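Glycoside hydrolase family 31 (Trueperella pyogenes, PDB 5I0F) degrades cycloalternan, a cyclic tetrasaccharide of glucose, as a family 31 glycoside hydrolase that works through a covalent glycosyl-enzyme intermediate. Local coordinates at residues N407-S412 against R445-E450; L650-F655 against L673-L678; D661-A666 against T691-E696. All blocks are in the same frame, centred on the assembly; numbering follows the deposited sequence.

Contact 1. Residues N407-S412 against R445-E450; sequences NALIAS and RQWWTE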
# COMPACT_ATOMS: atom_id res chain seq x y z
N ASN A 407 13.85 13.16 -20.67
CA ASN A 407 13.91 12.96 -22.13
C ASN A 407 14.53 11.62 -22.48
O ASN A 407 14.08 10.97 -23.38
CB ASN A 407 14.66 14.08 -22.81
CG ASN A 407 13.82 15.34 -22.96
OD1 ASN A 407 12.61 15.34 -22.73
ND2 ASN A 407 14.46 16.41 -23.41
N ALA A 408 15.57 11.21 -21.74
CA ALA A 408 16.22 9.92 -21.97
C ALA A 408 15.30 8.74 -21.57
O ALA A 408 15.26 7.73 -22.26
CB ALA A 408 17.55 9.85 -21.22
N LEU A 409 14.55 8.91 -20.49
CA LEU A 409 13.55 7.92 -20.11
C LEU A 409 12.52 7.70 -21.23
O LEU A 409 12.30 6.58 -21.68
CB LEU A 409 12.86 8.36 -18.80
CG LEU A 409 11.71 7.48 -18.32
CD1 LEU A 409 12.16 6.04 -18.11
CD2 LEU A 409 11.10 8.05 -17.05
N ILE A 410 11.92 8.79 -21.70
CA ILE A 410 10.95 8.69 -22.79
C ILE A 410 11.63 8.08 -24.00
O ILE A 410 11.10 7.14 -24.61
CB ILE A 410 10.33 10.06 -23.19
CG1 ILE A 410 9.48 10.62 -22.03
CG2 ILE A 410 9.47 9.92 -24.46
CD1 ILE A 410 9.23 12.11 -22.13
N ALA A 411 12.81 8.59 -24.34
CA ALA A 411 13.47 8.17 -25.57
C ALA A 411 13.83 6.68 -25.51
O ALA A 411 13.83 6.02 -26.55
CB ALA A 411 14.69 9.03 -25.88
N SER A 412 14.08 6.13 -24.32
CA SER A 412 14.34 4.70 -24.15
C SER A 412 13.15 3.79 -24.47
O SER A 412 13.34 2.58 -24.68
CB SER A 412 14.81 4.40 -22.72
OG SER A 412 13.71 4.43 -21.82
N ARG A 445 13.39 -2.33 -16.10
CA ARG A 445 13.88 -2.32 -14.73
C ARG A 445 15.37 -1.96 -14.69
O ARG A 445 15.82 -1.16 -13.85
CB ARG A 445 13.64 -3.67 -14.05
CG ARG A 445 12.16 -3.96 -13.81
CD ARG A 445 11.95 -5.19 -12.94
NE ARG A 445 12.33 -6.45 -13.57
CZ ARG A 445 11.54 -7.22 -14.33
NH1 ARG A 445 12.03 -8.34 -14.82
NH2 ARG A 445 10.29 -6.90 -14.60
N GLN A 446 16.13 -2.54 -15.62
CA GLN A 446 17.56 -2.25 -15.71
C GLN A 446 17.85 -0.80 -16.08
O GLN A 446 18.76 -0.20 -15.47
CB GLN A 446 18.31 -3.24 -16.59
CG GLN A 446 18.48 -4.53 -15.79
CD GLN A 446 19.25 -5.63 -16.47
OE1 GLN A 446 19.83 -5.44 -17.53
NE2 GLN A 446 19.27 -6.80 -15.83
N TRP A 447 17.09 -0.24 -17.02
CA TRP A 447 17.28 1.15 -17.43
C TRP A 447 17.08 2.09 -16.25
O TRP A 447 17.89 2.97 -16.01
CB TRP A 447 16.34 1.53 -18.60
CG TRP A 447 16.79 2.79 -19.25
CD1 TRP A 447 17.55 2.90 -20.38
CD2 TRP A 447 16.55 4.12 -18.79
NE1 TRP A 447 17.79 4.23 -20.66
CE2 TRP A 447 17.20 4.99 -19.69
CE3 TRP A 447 15.86 4.66 -17.70
CZ2 TRP A 447 17.17 6.37 -19.55
CZ3 TRP A 447 15.84 6.03 -17.54
CH2 TRP A 447 16.50 6.87 -18.46
N TRP A 448 15.98 1.92 -15.53
CA TRP A 448 15.67 2.77 -14.40
C TRP A 448 16.70 2.63 -13.27
O TRP A 448 17.19 3.65 -12.75
CB TRP A 448 14.28 2.40 -13.86
CG TRP A 448 13.81 3.29 -12.75
CD1 TRP A 448 13.71 2.97 -11.43
CD2 TRP A 448 13.38 4.65 -12.87
NE1 TRP A 448 13.23 4.05 -10.72
CE2 TRP A 448 13.01 5.08 -11.59
CE3 TRP A 448 13.25 5.53 -13.94
CZ2 TRP A 448 12.53 6.36 -11.34
CZ3 TRP A 448 12.79 6.82 -13.70
CH2 TRP A 448 12.41 7.21 -12.40
N THR A 449 17.06 1.40 -12.92
CA THR A 449 17.96 1.18 -11.79
C THR A 449 19.44 1.48 -12.12
O THR A 449 20.22 1.78 -11.23
CB THR A 449 17.83 -0.24 -11.22
OG1 THR A 449 18.03 -1.19 -12.26
CG2 THR A 449 16.45 -0.43 -10.58
N GLU A 450 19.83 1.40 -13.39
CA GLU A 450 21.20 1.70 -13.78
C GLU A 450 21.55 3.16 -13.43
O GLU A 450 22.67 3.45 -13.05
CB GLU A 450 21.40 1.44 -15.27
CG GLU A 450 22.84 1.47 -15.73
CD GLU A 450 23.74 0.43 -15.07
OE1 GLU A 450 23.28 -0.63 -14.61
OE2 GLU A 450 24.97 0.69 -15.02

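Contact 2. Residues L650-F655 against L673-L678; sequences LMRAMF and LGDELL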
# COMPACT_ATOMS: atom_id res chain seq x y z
N LEU A 650 5.78 -14.32 11.12
CA LEU A 650 6.52 -13.99 12.34
C LEU A 650 5.57 -13.25 13.27
O LEU A 650 5.39 -13.63 14.40
CB LEU A 650 7.76 -13.16 12.04
CG LEU A 650 8.64 -12.74 13.21
CD1 LEU A 650 9.28 -13.96 13.85
CD2 LEU A 650 9.71 -11.78 12.74
N MET A 651 4.94 -12.19 12.76
CA MET A 651 3.84 -11.52 13.46
C MET A 651 2.56 -12.25 13.11
O MET A 651 2.03 -12.10 12.01
CB MET A 651 3.78 -10.04 13.05
CG MET A 651 2.72 -9.23 13.78
SD MET A 651 2.98 -7.47 13.47
CE MET A 651 1.74 -6.75 14.55
N ARG A 652 2.09 -13.07 14.05
CA ARG A 652 1.33 -14.27 13.71
C ARG A 652 -0.02 -14.28 14.40
O ARG A 652 -0.09 -14.34 15.63
CB ARG A 652 2.14 -15.53 14.09
CG ARG A 652 1.49 -16.88 13.80
CD ARG A 652 2.33 -18.03 14.34
NE ARG A 652 3.70 -17.95 13.82
CZ ARG A 652 4.70 -18.75 14.17
NH1 ARG A 652 4.51 -19.74 15.03
NH2 ARG A 652 5.90 -18.58 13.63
N ALA A 653 -1.09 -14.24 13.63
CA ALA A 653 -2.42 -14.39 14.20
C ALA A 653 -2.52 -15.68 15.02
O ALA A 653 -1.84 -16.68 14.75
CB ALA A 653 -3.46 -14.38 13.13
N MET A 654 -3.37 -15.66 16.03
CA MET A 654 -3.49 -16.77 16.98
C MET A 654 -3.97 -18.07 16.33
O MET A 654 -3.64 -19.16 16.80
CB MET A 654 -4.46 -16.40 18.08
CG MET A 654 -4.09 -15.13 18.81
SD MET A 654 -2.88 -15.46 20.08
CE MET A 654 -4.06 -16.03 21.31
N PHE A 655 -4.74 -17.95 15.25
CA PHE A 655 -5.32 -19.12 14.61
C PHE A 655 -4.29 -20.05 13.98
O PHE A 655 -4.62 -21.20 13.74
CB PHE A 655 -6.44 -18.75 13.60
CG PHE A 655 -5.96 -18.12 12.32
CD1 PHE A 655 -5.51 -18.90 11.27
CD2 PHE A 655 -6.04 -16.75 12.14
CE1 PHE A 655 -5.10 -18.33 10.08
CE2 PHE A 655 -5.61 -16.17 10.95
CZ PHE A 655 -5.15 -16.96 9.92
N LEU A 673 4.57 -13.66 18.44
CA LEU A 673 5.79 -13.24 17.77
C LEU A 673 6.64 -14.47 17.71
O LEU A 673 7.24 -14.85 18.72
CB LEU A 673 6.51 -12.13 18.54
CG LEU A 673 7.74 -11.56 17.82
CD1 LEU A 673 7.34 -10.82 16.57
CD2 LEU A 673 8.52 -10.65 18.75
N GLY A 674 6.68 -15.12 16.54
CA GLY A 674 7.26 -16.46 16.44
C GLY A 674 6.48 -17.50 17.23
O GLY A 674 5.33 -17.30 17.58
N ASP A 675 7.13 -18.63 17.50
CA ASP A 675 6.49 -19.75 18.20
C ASP A 675 6.27 -19.52 19.67
O ASP A 675 5.37 -20.13 20.23
CB ASP A 675 7.34 -21.02 18.10
CG ASP A 675 7.40 -21.61 16.72
OD1 ASP A 675 6.68 -21.20 15.80
OD2 ASP A 675 8.16 -22.58 16.58
N GLU A 676 7.09 -18.71 20.32
CA GLU A 676 7.21 -18.78 21.78
C GLU A 676 6.58 -17.62 22.58
O GLU A 676 6.27 -17.79 23.76
CB GLU A 676 8.68 -18.94 22.19
CG GLU A 676 9.41 -20.09 21.50
CD GLU A 676 8.79 -21.47 21.76
OE1 GLU A 676 8.16 -21.68 22.83
OE2 GLU A 676 8.91 -22.36 20.90
N LEU A 677 6.40 -16.46 21.95
CA LEU A 677 5.98 -15.26 22.66
C LEU A 677 4.59 -14.82 22.24
O LEU A 677 4.32 -14.67 21.05
CB LEU A 677 6.97 -14.12 22.43
CG LEU A 677 8.42 -14.35 22.88
CD1 LEU A 677 9.22 -13.11 22.58
CD2 LEU A 677 8.50 -14.72 24.36
N LEU A 678 3.72 -14.63 23.23
CA LEU A 678 2.39 -14.07 23.01
C LEU A 678 2.42 -12.59 23.43
O LEU A 678 2.75 -12.28 24.58
CB LEU A 678 1.36 -14.85 23.86
CG LEU A 678 -0.11 -14.38 23.77
CD1 LEU A 678 -0.53 -14.19 22.33
CD2 LEU A 678 -1.03 -15.38 24.44

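Contact 3. Residues D661-A666 against T691-E696; sequences DPEIWA and TTYLPE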
# COMPACT_ATOMS: atom_id res chain seq x y z
N ASP A 661 -9.30 -23.43 19.38
CA ASP A 661 -9.81 -22.72 20.54
C ASP A 661 -10.65 -21.53 20.07
O ASP A 661 -10.10 -20.56 19.60
CB ASP A 661 -8.64 -22.23 21.36
CG ASP A 661 -9.05 -21.59 22.67
OD1 ASP A 661 -10.21 -21.19 22.86
OD2 ASP A 661 -8.17 -21.49 23.52
N PRO A 662 -11.98 -21.60 20.21
CA PRO A 662 -12.83 -20.53 19.68
C PRO A 662 -12.67 -19.16 20.35
O PRO A 662 -13.00 -18.16 19.74
CB PRO A 662 -14.27 -21.06 19.86
CG PRO A 662 -14.17 -22.36 20.55
CD PRO A 662 -12.76 -22.62 20.94
N GLU A 663 -12.16 -19.12 21.59
CA GLU A 663 -11.98 -17.86 22.31
C GLU A 663 -10.93 -16.91 21.69
O GLU A 663 -10.98 -15.72 21.95
CB GLU A 663 -11.65 -18.15 23.79
CG GLU A 663 -11.33 -16.94 24.69
CD GLU A 663 -12.50 -15.99 24.97
OE1 GLU A 663 -13.67 -16.36 24.66
OE2 GLU A 663 -12.26 -14.87 25.55
N ILE A 664 -10.02 -17.41 20.86
CA ILE A 664 -9.03 -16.54 20.22
C ILE A 664 -9.65 -15.40 19.40
O ILE A 664 -9.08 -14.31 19.32
CB ILE A 664 -8.02 -17.34 19.34
CG1 ILE A 664 -8.72 -18.01 18.14
CG2 ILE A 664 -7.24 -18.34 20.17
CD1 ILE A 664 -7.79 -18.72 17.19
N TRP A 665 -10.85 -15.60 18.86
CA TRP A 665 -11.45 -14.58 17.95
C TRP A 665 -11.95 -13.36 18.72
O TRP A 665 -12.08 -12.29 18.14
CB TRP A 665 -12.53 -15.23 17.06
CG TRP A 665 -11.93 -16.30 16.23
CD1 TRP A 665 -11.98 -17.66 16.47
CD2 TRP A 665 -11.12 -16.14 15.05
NE1 TRP A 665 -11.28 -18.33 15.50
CE2 TRP A 665 -10.74 -17.43 14.61
CE3 TRP A 665 -10.69 -15.03 14.32
CZ2 TRP A 665 -9.95 -17.65 13.48
CZ3 TRP A 665 -9.91 -15.24 13.17
CH2 TRP A 665 -9.55 -16.55 12.77
N ALA A 666 -12.17 -13.52 20.03
CA ALA A 666 -12.53 -12.40 20.89
C ALA A 666 -11.33 -11.49 21.22
O ALA A 666 -11.52 -10.43 21.83
CB ALA A 666 -13.22 -12.92 22.15
N THR A 691 -5.72 -7.13 30.21
CA THR A 691 -6.11 -8.52 30.22
C THR A 691 -5.75 -9.22 28.91
O THR A 691 -6.00 -8.69 27.84
CB THR A 691 -7.61 -8.62 30.54
OG1 THR A 691 -7.82 -8.16 31.89
CG2 THR A 691 -8.09 -10.04 30.43
N THR A 692 -5.18 -10.42 29.03
CA THR A 692 -4.76 -11.23 27.91
C THR A 692 -5.43 -12.61 27.99
O THR A 692 -5.49 -13.21 29.07
CB THR A 692 -3.22 -11.35 27.97
OG1 THR A 692 -2.66 -10.04 27.86
CG2 THR A 692 -2.66 -12.21 26.86
N TYR A 693 -5.95 -13.11 26.86
CA TYR A 693 -6.38 -14.52 26.80
C TYR A 693 -5.17 -15.40 26.53
O TYR A 693 -4.46 -15.21 25.52
CB TYR A 693 -7.49 -14.77 25.75
CG TYR A 693 -7.86 -16.25 25.71
CD1 TYR A 693 -8.56 -16.84 26.78
CD2 TYR A 693 -7.44 -17.07 24.66
CE1 TYR A 693 -8.85 -18.20 26.78
CE2 TYR A 693 -7.75 -18.42 24.64
CZ TYR A 693 -8.44 -18.98 25.70
OH TYR A 693 -8.71 -20.32 25.68
N LEU A 694 -4.94 -16.38 27.41
CA LEU A 694 -3.90 -17.39 27.21
C LEU A 694 -4.54 -18.66 26.72
O LEU A 694 -5.48 -19.17 27.34
CB LEU A 694 -3.15 -17.70 28.52
CG LEU A 694 -2.43 -16.55 29.19
CD1 LEU A 694 -1.85 -17.03 30.52
CD2 LEU A 694 -1.34 -15.99 28.28
N PRO A 695 -4.05 -19.20 25.60
CA PRO A 695 -4.52 -20.53 25.17
C PRO A 695 -3.88 -21.65 26.00
O PRO A 695 -3.01 -21.38 26.82
CB PRO A 695 -4.11 -20.59 23.69
CG PRO A 695 -3.06 -19.57 23.51
CD PRO A 695 -3.09 -18.60 24.65
N GLU A 696 -4.32 -22.89 25.78
CA GLU A 696 -3.90 -24.04 26.61
C GLU A 696 -2.38 -24.19 26.63
O GLU A 696 -1.71 -23.88 25.65
CB GLU A 696 -4.53 -25.35 26.10
CG GLU A 696 -6.05 -25.44 26.21
CD GLU A 696 -6.56 -25.71 27.62
OE1 GLU A 696 -6.06 -26.64 28.31
OE2 GLU A 696 -7.51 -25.00 28.03
O HOH W 1 -6.01 -23.20 23.63

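Contact 1. Residues N407-S412 against R445-E450
Ser412 OG, which lies above the indole of Trp447, is gripped by two backbone groups: it donates to Leu409 O at 2.6 Å and accepts from the N of His414 just beyond the segment. A chi1 of 76° puts OG between the backbone N and the carbonyl carbon, facing back along its own helix. The backbone of helix 400-412 directs CB of Ser412 at Trp447, where it makes a CH-pi contact over the five-membered ring, 3.8 Å from its centroid and 19° off the normal. Farther along the indole, Trp447 CZ2 meets Ala408 CB at 3.9 Å, and CZ3 packs against Leu409 CD1 at 3.7 Å. Leu409 forks between the two tryptophans, its CD2 reaching Trp448 CZ3 at 3.9 Å. The indole N-H of Trp448 is engaged by Tyr500 OH. The short helical segments run antiparallel with axes 11.3 Å apart, a wide spacing bridged mainly by the Trp447 ring. Both belong to the TIM-barrel domain. Leu409 and Trp448 also touch Gln392 in a loop, while Arg445 and Thr449 pack on helix 485-506, which places helix 442-450 between that helix and helix 400-412.

Contact 2. Residues L650-F655 against L673-L678
Met651 and Leu673 form an antiparallel, non-hydrogen-bonded pair with CA atoms 5.0 Å apart, at the edge where strand 651-652 joins strand 671-673. Beside it, Gly674 N donates to Leu650 O at 2.9 Å with a nearly straight N-H...O angle of 169°, and Leu673 CA adds a C-H...O contact of 3.4 Å to that same oxygen. Gly674 has a positive phi and begins the turn leading into strand 677-679; Leu673 N closes that turn on Leu677 O. The Leu650 and Leu673 side chains lie side by side, pointing the same way. Met654 SD meets Leu678 CD1 at 3.5 Å, the two side chains crossing at about a right angle. Arg652 supplies the polar link: the bend at chi3 turns NE out of the extended chain; at the end of the group NH1 bonds Asp675 OD1 at 2.7 Å, with OD1 in the guanidinium plane and using its anti lone pair. The carboxylate is turned 68° from that plane, while Gly674 O lies over one guanidinium face. NH1 has a second salt-bridge partner, Asp657, and NE bonds Pro649 O. Two carboxylates thus share one buried guanidinium, an environment that probably keeps all three groups ionised.

Contact 3. Residues D661-A666 against T691-E696
An Asx turn at Asp661 opens the 3-10 segment 662-666, and the same aspartate ties this turn to Tyr693 on strand 689-694. Asp661 OD1 accepts from Glu663 N at 3.1 Å, from above the carboxylate plane; this is the bond that defines the turn. The other oxygen works across the contact: OD2 accepts a hydrogen bond from Tyr693 OH at 2.5 Å through its syn lone pair. The two side chains meet tip to tip; OD2 lies at the ring edge, in the ring plane, although the carboxylate as a whole is turned 83° from the ring. A water completes the grip on OD2, donating to it at 2.8 Å while accepting from Glu696 N, and so fastens the chain beyond Pro695 to the same carboxylate. Glu663 approaches from a different direction. With CG anti to the backbone N (chi1 176°), its CG sits over the centre of the Tyr693 ring, 3.4 Å from the centroid and only 11° off the normal, a close CH-pi contact. The bend at chi2 then turns the carboxylate aside, where OE2 bonds His667 NE2. The tyrosine is therefore fixed both at its hydroxyl and over one face. Ile664 CG2 adds a looser apolar approach to Tyr693 CE2 at 4.5 Å. Among its neighbours, Tyr693 is held through its backbone O by Gln670 and packs on Leu713 of strand 712-717, the antiparallel partner of strand 689-694. Ile664 rests on Phe655 and Pro695 on His658, both from helix 655-658, while Trp665 stacks with His174. The contact thus pins the loop between helix 655-658 and strand 671-673 against a two-stranded sheet.

Contact 1 comes first along the chain and stands apart: it joins two helices of the TIM-barrel domain, its centre 43 Å from that of contact 2 and 53 Å from that of contact 3, on the opposite side of the chain's centre. Contacts 2 and 3 both lie in the C-terminal domain, centres 13 Å apart, and their segments alternate in sequence: 650-655, 661-666, 673-678, 691-696. They also touch, with Phe655 CD2 3.6 Å from Trp665 CH2 and Leu678 CD2 3.6 Å from Tyr693 O. The six-stranded and two-stranded antiparallel sheets are thereby knitted into one packed unit, whereas contact 1 belongs to the separate barrel.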